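Local coordinates for protein organophosphorus hydrolase (PDB 4LE6) that probably hydrolyses organophosphate triesters at a two-zinc site, as a phosphotriesterase of the metallo-beta-lactamase superfamily, at residues L234-G238 against G239-L243; M40-G43 against D44-V47; I65-K68 against D69-L73; Q274-Q277 against R278-E282. All coordinates share one frame; numbering follows the deposited sequence. Where two conformers were deposited one is given.

How the contacts relate
Two hairpin turns and two helical turns illustrate how local contacts are fitted into one fold. Contacts 1 and 2 belong to different sheets of the sandwich, yet their centres are only about 9 Å apart and they touch: the OG of Ser-237 bonds the N of Asp-44 at 2.8 Å, and Leu-242 CB packs on Leu-42 CD2 at 3.6 Å. The hairpin of contact 1 also meets contact 4, where Leu-243 CD2 lies 3.8 Å from Ile-279 CG2. In contact 4 the side chain of Arg-276 is about 7 Å from that of the zinc ligand His-226 and about 11 Å from a zinc ion, behind the first shell. Contact 3 stands apart, its centre about 22 Å from that of contact 4.

Contact 1: residues L234-G238 against G239-L243; sequences LFKSG and GQSLL
Leu-234 faces Leu-243 as a non-hydrogen-bonded antiparallel pair, its CB 4.1 Å from CD1 of Leu-243. Its own CD1 branch bends back towards the partner strand, 3.6 Å from Leu-242 O and near Ser-241 CB. Phe-235 follows on the other face, joined to Leu-242 by a reciprocal pair of backbone bonds; Phe-235 N reaches Leu-242 O at 2.8 Å and the return bond is equally short. Its ring leads away from the partner strand, with Leu-242 O near the ring plane at one edge. Lys-236 shares the face of Leu-234 with Ser-241: its CG comes 3.7 Å from Ser-241 OG before the chain runs outward. At Ser-237, whose OG is engaged outside the hairpin, the second reciprocal pair, with Gln-240, closes the turn. The Gln-240 N to Ser-237 O bond measures 2.9 Å, its donor lying 46° out of the carbonyl plane, and Gln-240 CB rests against that same oxygen. Gly-238 and Gly-239 occupy the corner, both with positive phi. This is a beta hairpin with a two-residue type I' loop, set within the second sheet of the metallo-beta-lactamase sandwich.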
ATOM      1  N   LEU A 234      15.049 -17.333   0.625  1.00 24.41           N
ATOM      2  CA  LEU A 234      14.149 -17.649  -0.474  1.00 22.50           C
ATOM      3  C   LEU A 234      13.124 -18.703  -0.041  1.00 21.64           C
ATOM      4  O   LEU A 234      13.489 -19.753   0.510  1.00 24.38           O
ATOM      5  CB  LEU A 234      14.959 -18.143  -1.671  1.00 22.53           C
ATOM      6  CG  LEU A 234      14.199 -18.488  -2.947  1.00 24.99           C
ATOM      7  CD1 LEU A 234      13.572 -17.244  -3.553  1.00 24.36           C
ATOM      8  CD2 LEU A 234      15.175 -19.158  -3.916  1.00 27.41           C
ATOM      9  N   PHE A 235      11.854 -18.377  -0.283  1.00 20.61           N
ATOM     10  CA  PHE A 235      10.708 -19.244  -0.030  1.00 20.90           C
ATOM     11  C   PHE A 235      10.079 -19.591  -1.374  1.00 23.35           C
ATOM     12  O   PHE A 235       9.843 -18.698  -2.200  1.00 23.35           O
ATOM     13  CB  PHE A 235       9.686 -18.530   0.864  1.00 19.23           C
ATOM     14  CG  PHE A 235      10.163 -18.323   2.261  1.00 20.47           C
ATOM     15  CD1 PHE A 235      11.038 -17.300   2.565  1.00 19.23           C
ATOM     16  CD2 PHE A 235       9.775 -19.183   3.266  1.00 22.76           C
ATOM     17  CE1 PHE A 235      11.511 -17.147   3.860  1.00 19.68           C
ATOM     18  CE2 PHE A 235      10.235 -19.031   4.544  1.00 22.11           C
ATOM     19  CZ  PHE A 235      11.113 -18.019   4.841  1.00 19.52           C
ATOM     20  N   LYS A 236       9.844 -20.878  -1.602  1.00 22.78           N
ATOM     21  CA  LYS A 236       9.248 -21.375  -2.844  1.00 25.31           C
ATOM     22  C   LYS A 236       8.091 -22.309  -2.542  1.00 28.05           C
ATOM     23  O   LYS A 236       8.237 -23.237  -1.743  1.00 25.62           O
ATOM     24  CB  LYS A 236      10.263 -22.190  -3.635  1.00 24.88           C
ATOM     25  CG  LYS A 236      11.484 -21.431  -4.114  1.00 32.81           C
ATOM     26  CD  LYS A 236      12.284 -22.325  -5.077  1.00 41.71           C
ATOM     27  CE  LYS A 236      13.783 -22.232  -4.843  1.00 53.91           C
ATOM     28  NZ  LYS A 236      14.542 -23.310  -5.570  1.00 64.12           N
ATOM     29  N   SER A 237       6.957 -22.083  -3.193  1.00 27.59           N
ATOM     30  CA  SER A 237       5.812 -22.972  -3.077  1.00 29.32           C
ATOM     31  C   SER A 237       4.967 -22.814  -4.333  1.00 31.16           C
ATOM     32  O   SER A 237       4.750 -21.689  -4.780  1.00 29.80           O
ATOM     33  CB  SER A 237       4.990 -22.589  -1.840  1.00 28.50           C
ATOM     34  OG  SER A 237       3.776 -23.325  -1.792  1.00 25.00           O
ATOM     35  N   GLY A 238       4.523 -23.929  -4.911  1.00 31.61           N
ATOM     36  CA  GLY A 238       3.611 -23.902  -6.042  1.00 31.73           C
ATOM     37  C   GLY A 238       4.058 -23.044  -7.211  1.00 35.40           C
ATOM     38  O   GLY A 238       3.240 -22.340  -7.805  1.00 35.20           O
ATOM     39  N   GLY A 239       5.346 -23.091  -7.544  1.00 37.61           N
ATOM     40  CA  GLY A 239       5.864 -22.342  -8.676  1.00 35.56           C
ATOM     41  C   GLY A 239       6.178 -20.889  -8.354  1.00 34.01           C
ATOM     42  O   GLY A 239       6.805 -20.199  -9.148  1.00 36.96           O
ATOM     43  N   GLN A 240       5.752 -20.427  -7.184  1.00 30.04           N
ATOM     44  CA  GLN A 240       5.964 -19.042  -6.780  1.00 26.98           C
ATOM     45  C   GLN A 240       7.176 -18.936  -5.876  1.00 25.65           C
ATOM     46  O   GLN A 240       7.465 -19.853  -5.108  1.00 27.00           O
ATOM     47  CB  GLN A 240       4.731 -18.509  -6.039  1.00 30.33           C
ATOM     48  CG  GLN A 240       3.425 -18.674  -6.821  1.00 42.59           C
ATOM     49  CD  GLN A 240       3.449 -17.941  -8.142  1.00 49.98           C
ATOM     50  OE1 GLN A 240       3.705 -16.739  -8.190  1.00 52.31           O
ATOM     51  NE2 GLN A 240       3.196 -18.660  -9.224  1.00 55.26           N
ATOM     52  N   SER A 241       7.859 -17.799  -5.938  1.00 22.74           N
ATOM     53  CA  SER A 241       9.041 -17.560  -5.122  1.00 22.68           C
ATOM     54  C   SER A 241       8.970 -16.198  -4.488  1.00 24.94           C
ATOM     55  O   SER A 241       8.536 -15.231  -5.119  1.00 26.32           O
ATOM     56  CB  SER A 241      10.308 -17.635  -5.975  1.00 26.76           C
ATOM     57  OG  SER A 241      10.437 -18.911  -6.546  1.00 29.98           O
ATOM     58  N   LEU A 242       9.411 -16.135  -3.241  1.00 20.27           N
ATOM     59  CA  LEU A 242       9.501 -14.900  -2.497  1.00 20.16           C
ATOM     60  C   LEU A 242      10.871 -14.810  -1.865  1.00 21.27           C
ATOM     61  O   LEU A 242      11.329 -15.744  -1.203  1.00 23.51           O
ATOM     62  CB  LEU A 242       8.431 -14.832  -1.402  1.00 21.62           C
ATOM     63  CG  LEU A 242       8.552 -13.660  -0.414  1.00 26.02           C
ATOM     64  CD1 LEU A 242       8.465 -12.314  -1.110  1.00 30.46           C
ATOM     65  CD2 LEU A 242       7.454 -13.757   0.619  1.00 33.95           C
ATOM     66  N   LEU A 243      11.529 -13.679  -2.075  1.00 21.39           N
ATOM     67  CA  LEU A 243      12.833 -13.456  -1.478  1.00 22.26           C
ATOM     68  C   LEU A 243      12.679 -12.411  -0.387  1.00 21.13           C
ATOM     69  O   LEU A 243      12.354 -11.258  -0.662  1.00 21.45           O
ATOM     70  CB  LEU A 243      13.833 -12.979  -2.527  1.00 21.10           C
ATOM     71  CG  LEU A 243      15.258 -12.818  -2.006  1.00 26.52           C
ATOM     72  CD1 LEU A 243      15.928 -14.177  -1.820  1.00 32.78           C
ATOM     73  CD2 LEU A 243      16.054 -11.939  -2.961  1.00 25.86           C
TER

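Contact 2: residues M40-G43 against D44-V47; sequences MALG and DFEV
Leu-42 and Val-47 make the nearest apolar contact across this hairpin, CB of the leucine lying 4.0 Å from CG2 of the valine. That branch of Val-47 sits beside its own backbone N (CG1 being anti, chi1 180°); Val-47 CB comes 3.4 Å from Met-40 O, with CG2 close by. Phe-45, opposite Leu-42, presses its CB to 3.3 Å from Leu-42 O while its ring leads away. These side chains are held on one face by four backbone bonds. Met-40 and Val-47 exchange two of 2.8 Å each; Leu-42 and Phe-45 exchange the others, and there Phe-45 N approaches Leu-42 O from 44° out of the carbonyl plane, as the chain bends into the turn. Gly-43 takes the first corner with positive phi. Farther out, Val-47 packs on Leu-242 of the other sheet, and Met-40 on Trp-289. On the face of Ala-41, the carboxylate of Glu-46 is bonded by Tyr-127 OH and by the backbone N of Lys-31 of the second subunit; Gln-29 of that subunit bonds Asp-44 O. A type II' turn thus links strand 37-42, outermost in this chain's first sheet, to strand 45-57, as a beta hairpin of the alpha-beta/beta-alpha sandwich.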
ATOM      1  N   MET A  40      -0.644 -12.268   2.426  1.00 21.94           N
ATOM      2  CA  MET A  40      -0.515 -12.612   1.017  1.00 20.81           C
ATOM      3  C   MET A  40      -0.297 -14.106   0.838  1.00 22.12           C
ATOM      4  O   MET A  40       0.485 -14.729   1.563  1.00 23.08           O
ATOM      5  CB  MET A  40       0.660 -11.865   0.386  1.00 21.72           C
ATOM      6  CG  MET A  40       0.661 -11.915  -1.132  1.00 28.00           C
ATOM      7  SD  MET A  40       2.161 -11.196  -1.848  1.00 29.68           S
ATOM      8  CE  MET A  40       3.364 -12.509  -1.585  1.00 21.00           C
ATOM      9  N   ALA A  41      -0.945 -14.682  -0.161  1.00 25.04           N
ATOM     10  CA  ALA A  41      -0.715 -16.081  -0.473  1.00 25.82           C
ATOM     11  C   ALA A  41       0.542 -16.192  -1.324  1.00 25.63           C
ATOM     12  O   ALA A  41       0.815 -15.343  -2.160  1.00 25.52           O
ATOM     13  CB  ALA A  41      -1.904 -16.669  -1.209  1.00 26.66           C
ATOM     14  N   LEU A  42       1.326 -17.229  -1.092  1.00 23.77           N
ATOM     15  CA  LEU A  42       2.450 -17.542  -1.963  1.00 21.57           C
ATOM     16  C   LEU A  42       2.413 -19.047  -2.161  1.00 23.98           C
ATOM     17  O   LEU A  42       2.925 -19.780  -1.317  1.00 22.15           O
ATOM     18  CB  LEU A  42       3.764 -17.121  -1.310  1.00 20.20           C
ATOM     19  CG  LEU A  42       4.991 -17.370  -2.188  1.00 23.19           C
ATOM     20  CD1 LEU A  42       5.223 -16.177  -3.111  1.00 23.38           C
ATOM     21  CD2 LEU A  42       6.170 -17.638  -1.326  1.00 23.78           C
ATOM     22  N   GLY A  43       1.775 -19.504  -3.237  1.00 24.90           N
ATOM     23  CA  GLY A  43       1.480 -20.916  -3.415  1.00 23.78           C
ATOM     24  C   GLY A  43       0.661 -21.445  -2.254  1.00 25.02           C
ATOM     25  O   GLY A  43      -0.388 -20.897  -1.939  1.00 24.51           O
ATOM     26  N   ASP A  44       1.147 -22.495  -1.602  1.00 27.34           N
ATOM     27  CA  ASP A  44       0.481 -23.046  -0.425  1.00 28.31           C
ATOM     28  C   ASP A  44       0.984 -22.386   0.855  1.00 28.04           C
ATOM     29  O   ASP A  44       0.527 -22.716   1.940  1.00 28.92           O
ATOM     30  CB  ASP A  44       0.701 -24.557  -0.340  1.00 31.77           C
ATOM     31  CG  ASP A  44       0.083 -25.296  -1.494  1.00 38.33           C
ATOM     32  OD1 ASP A  44      -0.998 -24.871  -1.947  1.00 38.92           O
ATOM     33  OD2 ASP A  44       0.684 -26.293  -1.954  1.00 44.64           O
ATOM     34  N   PHE A  45       1.921 -21.453   0.741  1.00 25.55           N
ATOM     35  CA  PHE A  45       2.384 -20.739   1.926  1.00 21.97           C
ATOM     36  C   PHE A  45       1.513 -19.520   2.196  1.00 22.83           C
ATOM     37  O   PHE A  45       0.869 -18.973   1.283  1.00 24.39           O
ATOM     38  CB  PHE A  45       3.826 -20.267   1.775  1.00 20.66           C
ATOM     39  CG  PHE A  45       4.833 -21.378   1.644  1.00 21.03           C
ATOM     40  CD1 PHE A  45       4.466 -22.717   1.751  1.00 24.97           C
ATOM     41  CD2 PHE A  45       6.165 -21.078   1.429  1.00 23.99           C
ATOM     42  CE1 PHE A  45       5.417 -23.721   1.640  1.00 29.02           C
ATOM     43  CE2 PHE A  45       7.108 -22.081   1.304  1.00 27.73           C
ATOM     44  CZ  PHE A  45       6.735 -23.399   1.407  1.00 30.51           C
ATOM     45  N   GLU A  46       1.513 -19.089   3.450  1.00 19.69           N
ATOM     46  CA  GLU A  46       0.868 -17.830   3.822  1.00 19.98           C
ATOM     47  C   GLU A  46       1.904 -16.845   4.355  1.00 20.36           C
ATOM     48  O   GLU A  46       2.641 -17.136   5.305  1.00 20.57           O
ATOM     49  CB  GLU A  46      -0.191 -18.085   4.873  1.00 21.52           C
ATOM     50  CG  GLU A  46      -0.834 -16.838   5.426  1.00 25.85           C
ATOM     51  CD  GLU A  46      -1.432 -17.116   6.781  1.00 29.82           C
ATOM     52  OE1 GLU A  46      -2.671 -17.088   6.906  1.00 29.91           O
ATOM     53  OE2 GLU A  46      -0.647 -17.393   7.711  1.00 31.07           O
ATOM     54  N   VAL A  47       1.956 -15.672   3.736  1.00 17.82           N
ATOM     55  CA  VAL A  47       2.871 -14.618   4.157  1.00 18.03           C
ATOM     56  C   VAL A  47       2.098 -13.568   4.941  1.00 19.39           C
ATOM     57  O   VAL A  47       1.064 -13.073   4.475  1.00 18.67           O
ATOM     58  CB  VAL A  47       3.523 -13.951   2.937  1.00 24.35           C
ATOM     59  CG1 VAL A  47       4.478 -12.850   3.356  1.00 26.95           C
ATOM     60  CG2 VAL A  47       4.231 -15.002   2.078  1.00 25.72           C
TER
HETATM   61  O   HOH W   1      -1.948 -20.509  -0.059  1.00 42.98           O

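Contact 3: residues I65-K68 against D69-L73; sequences IDDK and DLQSL
Asp-69 OD2 is gripped by two waters, each donating to it at 2.8 Å, and both reach back to Asp-66. One of them also accepts the backbone N-H of Asp-66, so that a single water ties the residue just before the helix to a carboxylate in its first turn; the other makes only a weak bond to Asp-66 OD2. The two aspartates lie side by side and point the same way, their carboxylate planes 36° apart and their OD2 atoms separated by 4.1 Å. Such neighbouring negative charges would tend to repel; the donating waters at Asp-69 OD2, one also weakly bonded to Asp-66 OD2, may ease the cost, as may the start of a helix. Separately, Asp-67 and Gln-71 lie side by side, Asp-67 OD1 meeting CG of the glutamine at 3.5 Å, while Gln-71 OE1 turns to a weak bond with Ser-81 OG.

The apolar side is built on Ile-65. A trans chi1 of -176° extends its CG1 arm along the first turn: CG1 packs on Asp-69 CB, CD1 reaches Leu-73 CD1 at 3.5 Å, and the CG2 branch lies 4.0 Å from Leu-70 CB. Leu-70 and Leu-73 continue onto Val-254 of helix 252-255. Backbone bonds from Leu-70 N to Asp-66 O (3.0 Å) and from Gln-71 N to Asp-67 O wind the first turn. The Asp-66 side chain, at the N-cap position, makes no capping bond; the arrangement is a hydrophobic staple, Ile-65 before the N-cap residue against Leu-70, at the start of an amphipathic helix.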
ATOM      1  N   ILE A  65      25.855  10.151  -4.703  1.00 45.98           N
ATOM      2  CA  ILE A  65      24.946  10.968  -5.504  1.00 44.20           C
ATOM      3  C   ILE A  65      24.986  12.432  -5.065  1.00 40.04           C
ATOM      4  O   ILE A  65      25.054  12.718  -3.867  1.00 40.04           O
ATOM      5  CB  ILE A  65      23.496  10.427  -5.388  1.00 52.95           C
ATOM      6  CG1 ILE A  65      22.550  11.217  -6.287  1.00 49.52           C
ATOM      7  CG2 ILE A  65      23.009  10.458  -3.929  1.00 52.88           C
ATOM      8  CD1 ILE A  65      21.223  10.525  -6.506  1.00 45.80           C
ATOM      9  N   ASP A  66      24.943  13.354  -6.032  1.00 37.80           N
ATOM     10  CA  ASP A  66      24.828  14.777  -5.726  1.00 43.81           C
ATOM     11  C   ASP A  66      23.547  15.054  -4.938  1.00 40.61           C
ATOM     12  O   ASP A  66      22.528  14.405  -5.149  1.00 39.65           O
ATOM     13  CB  ASP A  66      24.784  15.615  -7.011  1.00 54.97           C
ATOM     14  CG  ASP A  66      26.053  15.517  -7.819  1.00 68.45           C
ATOM     15  OD1 ASP A  66      26.792  14.522  -7.661  1.00 75.34           O
ATOM     16  OD2 ASP A  66      26.302  16.435  -8.631  1.00 74.03           O
ATOM     17  N   ASP A  67      23.621  16.032  -4.043  1.00 41.42           N
ATOM     18  CA  ASP A  67      22.481  16.512  -3.264  1.00 48.82           C
ATOM     19  C   ASP A  67      21.254  16.827  -4.132  1.00 44.27           C
ATOM     20  O   ASP A  67      20.116  16.454  -3.806  1.00 44.45           O
ATOM     21  CB  ASP A  67      22.923  17.785  -2.539  1.00 64.96           C
ATOM     22  CG  ASP A  67      22.088  18.096  -1.319  1.00 79.48           C
ATOM     23  OD1 ASP A  67      20.860  17.868  -1.346  1.00 81.92           O
ATOM     24  OD2 ASP A  67      22.671  18.585  -0.326  1.00 87.76           O
ATOM     25  N   LYS A  68      21.497  17.520  -5.238  1.00 41.23           N
ATOM     26  CA  LYS A  68      20.429  17.964  -6.129  1.00 43.61           C
ATOM     27  C   LYS A  68      19.668  16.764  -6.676  1.00 41.39           C
ATOM     28  O   LYS A  68      18.435  16.705  -6.620  1.00 43.04           O
ATOM     29  CB  LYS A  68      21.015  18.765  -7.293  1.00 48.73           C
ATOM     30  CG  LYS A  68      20.276  20.048  -7.611  1.00 55.69           C
ATOM     31  CD  LYS A  68      20.735  20.655  -8.935  0.10 59.57           C
ATOM     32  CE  LYS A  68      22.212  21.030  -8.918  0.10 61.07           C
ATOM     33  NZ  LYS A  68      22.632  21.651 -10.205  0.10 63.20           N
ATOM     34  N   ASP A  69      20.420  15.802  -7.206  1.00 39.30           N
ATOM     35  CA  ASP A  69      19.839  14.604  -7.812  1.00 39.33           C
ATOM     36  C   ASP A  69      19.110  13.749  -6.791  1.00 33.86           C
ATOM     37  O   ASP A  69      18.064  13.145  -7.078  1.00 37.47           O
ATOM     38  CB  ASP A  69      20.936  13.790  -8.484  1.00 44.39           C
ATOM     39  CG  ASP A  69      21.551  14.521  -9.651  1.00 52.69           C
ATOM     40  OD1 ASP A  69      20.778  15.064 -10.468  1.00 55.71           O
ATOM     41  OD2 ASP A  69      22.797  14.574  -9.743  1.00 55.91           O
ATOM     42  N   LEU A  70      19.670  13.703  -5.591  1.00 31.48           N
ATOM     43  CA  LEU A  70      19.054  12.979  -4.487  1.00 32.21           C
ATOM     44  C   LEU A  70      17.704  13.610  -4.172  1.00 30.83           C
ATOM     45  O   LEU A  70      16.669  12.913  -4.106  1.00 32.91           O
ATOM     46  CB  LEU A  70      19.972  13.024  -3.264  1.00 35.90           C
ATOM     47  CG  LEU A  70      19.527  12.285  -2.007  1.00 40.00           C
ATOM     48  CD1 LEU A  70      19.111  10.849  -2.307  1.00 38.37           C
ATOM     49  CD2 LEU A  70      20.665  12.309  -0.996  1.00 42.86           C
ATOM     50  N   GLN A  71      17.700  14.937  -4.024  1.00 32.80           N
ATOM     51  CA  GLN A  71      16.458  15.657  -3.729  1.00 40.18           C
ATOM     52  C   GLN A  71      15.424  15.507  -4.837  1.00 38.07           C
ATOM     53  O   GLN A  71      14.226  15.396  -4.561  1.00 32.26           O
ATOM     54  CB  GLN A  71      16.727  17.147  -3.483  1.00 43.32           C
ATOM     55  CG  GLN A  71      17.455  17.426  -2.175  1.00 48.07           C
ATOM     56  CD  GLN A  71      16.689  16.917  -0.961  1.00 52.22           C
ATOM     57  OE1 GLN A  71      15.460  17.001  -0.909  1.00 57.82           O
ATOM     58  NE2 GLN A  71      17.411  16.380   0.015  1.00 48.93           N
ATOM     59  N   SER A  72      15.878  15.556  -6.088  1.00 35.50           N
ATOM     60  CA  SER A  72      14.983  15.301  -7.218  1.00 33.17           C
ATOM     61  C   SER A  72      14.368  13.906  -7.118  1.00 28.96           C
ATOM     62  O   SER A  72      13.151  13.739  -7.269  1.00 28.59           O
ATOM     63  CB  SER A  72      15.730  15.442  -8.541  1.00 35.19           C
ATOM     64  OG  SER A  72      16.178  16.776  -8.714  1.00 49.99           O
ATOM     65  N   LEU A  73      15.200  12.901  -6.868  1.00 28.61           N
ATOM     66  CA  LEU A  73      14.671  11.540  -6.708  1.00 28.11           C
ATOM     67  C   LEU A  73      13.659  11.429  -5.567  1.00 29.55           C
ATOM     68  O   LEU A  73      12.640  10.736  -5.686  1.00 28.24           O
ATOM     69  CB  LEU A  73      15.802  10.551  -6.486  1.00 28.05           C
ATOM     70  CG  LEU A  73      16.644  10.268  -7.736  1.00 32.97           C
ATOM     71  CD1 LEU A  73      17.929   9.577  -7.315  1.00 33.59           C
ATOM     72  CD2 LEU A  73      15.870   9.409  -8.727  1.00 32.65           C
TER
HETATM   73  O   HOH W   2      24.709  12.856  -8.754  1.00 48.32           O
HETATM   74  O   HOH W   3      23.715  17.033 -10.728  1.00 67.85           O

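Contact 4: residues Q274-Q277 against R278-E282; sequences QSRQ and RILAE
Arg-276 and Leu-280 lie side by side on the alpha helix 269-286, one turn apart and pointing the same way. This is the tight part of the contact: CG of the arginine meets CD1 of the leucine at 3.6 Å, and Leu-280 CG rests 3.2 Å from Arg-276 O, the carbonyl that also accepts the N-H of Leu-280 at 2.8 Å. With Arg-276 CG anti to the backbone N (chi1 174°), its aliphatic part runs beside the leucine before a bend near CD turns the guanidinium off. That group, buried behind the zinc ligands, is held by Pro-259 O and Ile-248 O. Ile-279 shares the buried side, packing on Trp-245 of strand 240-246, while Ser-275 OG bonds the carbonyls of Pro-224 and Gln-271.

Gln-274 and Arg-278 form the exposed side. They meet mainly through the backbone bond from Arg-278 N to Gln-274 O (2.9 Å); the guanidinium of Arg-278, modelled in two conformers, bonds Ala-222 O through NH1 in the one given. Gln-277 and Ala-281 are intermediate, joined through the backbone and packed on Pro-259 and Tyr-310 respectively. Back on the tight side, Ile-279 CG1, beside its own backbone N, lies only 3.1 Å from Ser-275 O.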
ATOM      1  N   GLN A 274      27.536  -4.282  -4.971  1.00 29.38           N
ATOM      2  CA  GLN A 274      27.599  -5.463  -5.849  1.00 28.96           C
ATOM      3  C   GLN A 274      26.456  -6.475  -5.596  1.00 27.38           C
ATOM      4  O   GLN A 274      25.747  -6.944  -6.534  1.00 27.16           O
ATOM      5  CB  GLN A 274      28.951  -6.159  -5.687  1.00 33.54           C
ATOM      6  CG  GLN A 274      29.190  -7.293  -6.684  1.00 37.76           C
ATOM      7  CD  GLN A 274      30.498  -8.055  -6.433  1.00 47.17           C
ATOM      8  OE1 GLN A 274      31.030  -8.053  -5.322  1.00 56.89           O
ATOM      9  NE2 GLN A 274      31.006  -8.720  -7.465  1.00 44.32           N
ATOM     10  N   SER A 275      26.247  -6.796  -4.325  1.00 29.40           N
ATOM     11  CA  SER A 275      25.146  -7.694  -3.961  1.00 33.27           C
ATOM     12  C   SER A 275      23.793  -7.102  -4.362  1.00 32.59           C
ATOM     13  O   SER A 275      22.923  -7.805  -4.886  1.00 32.56           O
ATOM     14  CB  SER A 275      25.166  -7.958  -2.463  1.00 34.82           C
ATOM     15  OG  SER A 275      26.411  -8.513  -2.111  1.00 33.46           O
ATOM     16  N   ARG A 276      23.610  -5.809  -4.127  1.00 31.68           N
ATOM     17  CA  ARG A 276      22.359  -5.157  -4.544  1.00 28.83           C
ATOM     18  C   ARG A 276      22.137  -5.254  -6.068  1.00 27.70           C
ATOM     19  O   ARG A 276      21.058  -5.655  -6.524  1.00 27.25           O
ATOM     20  CB  ARG A 276      22.344  -3.695  -4.114  1.00 29.04           C
ATOM     21  CG  ARG A 276      21.134  -2.907  -4.648  1.00 26.36           C
ATOM     22  CD  ARG A 276      20.945  -1.579  -3.919  1.00 25.85           C
ATOM     23  NE  ARG A 276      22.176  -0.789  -3.864  1.00 28.74           N
ATOM     24  CZ  ARG A 276      22.956  -0.676  -2.795  1.00 27.59           C
ATOM     25  NH1 ARG A 276      24.048   0.061  -2.855  1.00 31.40           N
ATOM     26  NH2 ARG A 276      22.667  -1.298  -1.664  1.00 24.02           N
ATOM     27  N   GLN A 277      23.155  -4.902  -6.851  1.00 27.97           N
ATOM     28  CA  GLN A 277      23.048  -5.009  -8.314  1.00 30.60           C
ATOM     29  C   GLN A 277      22.661  -6.425  -8.750  1.00 30.93           C
ATOM     30  O   GLN A 277      21.730  -6.626  -9.567  1.00 29.58           O
ATOM     31  CB  GLN A 277      24.361  -4.606  -8.963  1.00 32.71           C
ATOM     32  CG  GLN A 277      24.640  -3.112  -8.872  1.00 35.20           C
ATOM     33  CD  GLN A 277      23.923  -2.295  -9.946  1.00 42.49           C
ATOM     34  OE1 GLN A 277      22.979  -2.765 -10.591  1.00 42.57           O
ATOM     35  NE2 GLN A 277      24.375  -1.060 -10.143  1.00 46.85           N
ATOM     36  N   ARG A 278      23.347  -7.413  -8.176  1.00 30.09           N
ATOM     37  CA  ARG A 278      23.082  -8.804  -8.530  0.74 29.73           C
ATOM     38  C   ARG A 278      21.669  -9.243  -8.152  1.00 27.27           C
ATOM     39  O   ARG A 278      20.941  -9.858  -8.965  1.00 25.76           O
ATOM     40  CB  ARG A 278      24.095  -9.719  -7.851  0.74 31.69           C
ATOM     41  CG  ARG A 278      23.843 -11.189  -8.085  0.74 33.16           C
ATOM     42  CD  ARG A 278      25.062 -12.018  -7.708  0.74 35.03           C
ATOM     43  NE  ARG A 278      25.374 -11.897  -6.282  0.74 33.83           N
ATOM     44  CZ  ARG A 278      24.792 -12.605  -5.320  0.74 32.10           C
ATOM     45  NH1 ARG A 278      25.153 -12.422  -4.059  0.74 35.32           N
ATOM     46  NH2 ARG A 278      23.854 -13.496  -5.606  0.74 28.65           N
ATOM     47  N   ILE A 279      21.284  -8.957  -6.914  1.00 26.39           N
ATOM     48  CA  ILE A 279      19.976  -9.371  -6.422  1.00 23.36           C
ATOM     49  C   ILE A 279      18.854  -8.663  -7.196  1.00 23.58           C
ATOM     50  O   ILE A 279      17.806  -9.255  -7.478  1.00 22.77           O
ATOM     51  CB  ILE A 279      19.856  -9.102  -4.908  1.00 23.62           C
ATOM     52  CG1 ILE A 279      20.828 -10.010  -4.123  1.00 28.40           C
ATOM     53  CG2 ILE A 279      18.415  -9.321  -4.408  1.00 23.31           C
ATOM     54  CD1 ILE A 279      20.612 -11.508  -4.318  1.00 31.71           C
ATOM     55  N   LEU A 280      19.054  -7.393  -7.534  1.00 26.79           N
ATOM     56  CA  LEU A 280      18.012  -6.674  -8.266  1.00 23.28           C
ATOM     57  C   LEU A 280      17.884  -7.296  -9.645  1.00 25.11           C
ATOM     58  O   LEU A 280      16.764  -7.572 -10.115  1.00 25.11           O
ATOM     59  CB  LEU A 280      18.342  -5.187  -8.386  1.00 23.96           C
ATOM     60  CG  LEU A 280      18.154  -4.349  -7.123  1.00 24.73           C
ATOM     61  CD1 LEU A 280      18.745  -2.960  -7.351  1.00 24.02           C
ATOM     62  CD2 LEU A 280      16.675  -4.260  -6.735  1.00 24.56           C
ATOM     63  N   ALA A 281      19.027  -7.540 -10.286  1.00 26.79           N
ATOM     64  CA  ALA A 281      19.003  -8.152 -11.610  1.00 26.82           C
ATOM     65  C   ALA A 281      18.254  -9.494 -11.579  1.00 28.27           C
ATOM     66  O   ALA A 281      17.383  -9.749 -12.424  1.00 28.27           O
ATOM     67  CB  ALA A 281      20.413  -8.338 -12.131  1.00 27.20           C
ATOM     68  N   GLU A 282      18.577 -10.335 -10.590  1.00 28.44           N
ATOM     69  CA  GLU A 282      17.935 -11.647 -10.455  1.00 27.28           C
ATOM     70  C   GLU A 282      16.433 -11.545 -10.159  1.00 26.61           C
ATOM     71  O   GLU A 282      15.619 -12.268 -10.744  1.00 27.41           O
ATOM     72  CB  GLU A 282      18.629 -12.450  -9.339  1.00 30.45           C
ATOM     73  CG  GLU A 282      17.863 -13.656  -8.835  1.00 50.22           C
ATOM     74  CD  GLU A 282      18.657 -14.468  -7.820  1.00 62.81           C
ATOM     75  OE1 GLU A 282      19.675 -13.951  -7.301  1.00 61.52           O
ATOM     76  OE2 GLU A 282      18.263 -15.624  -7.547  1.00 68.84           O
TER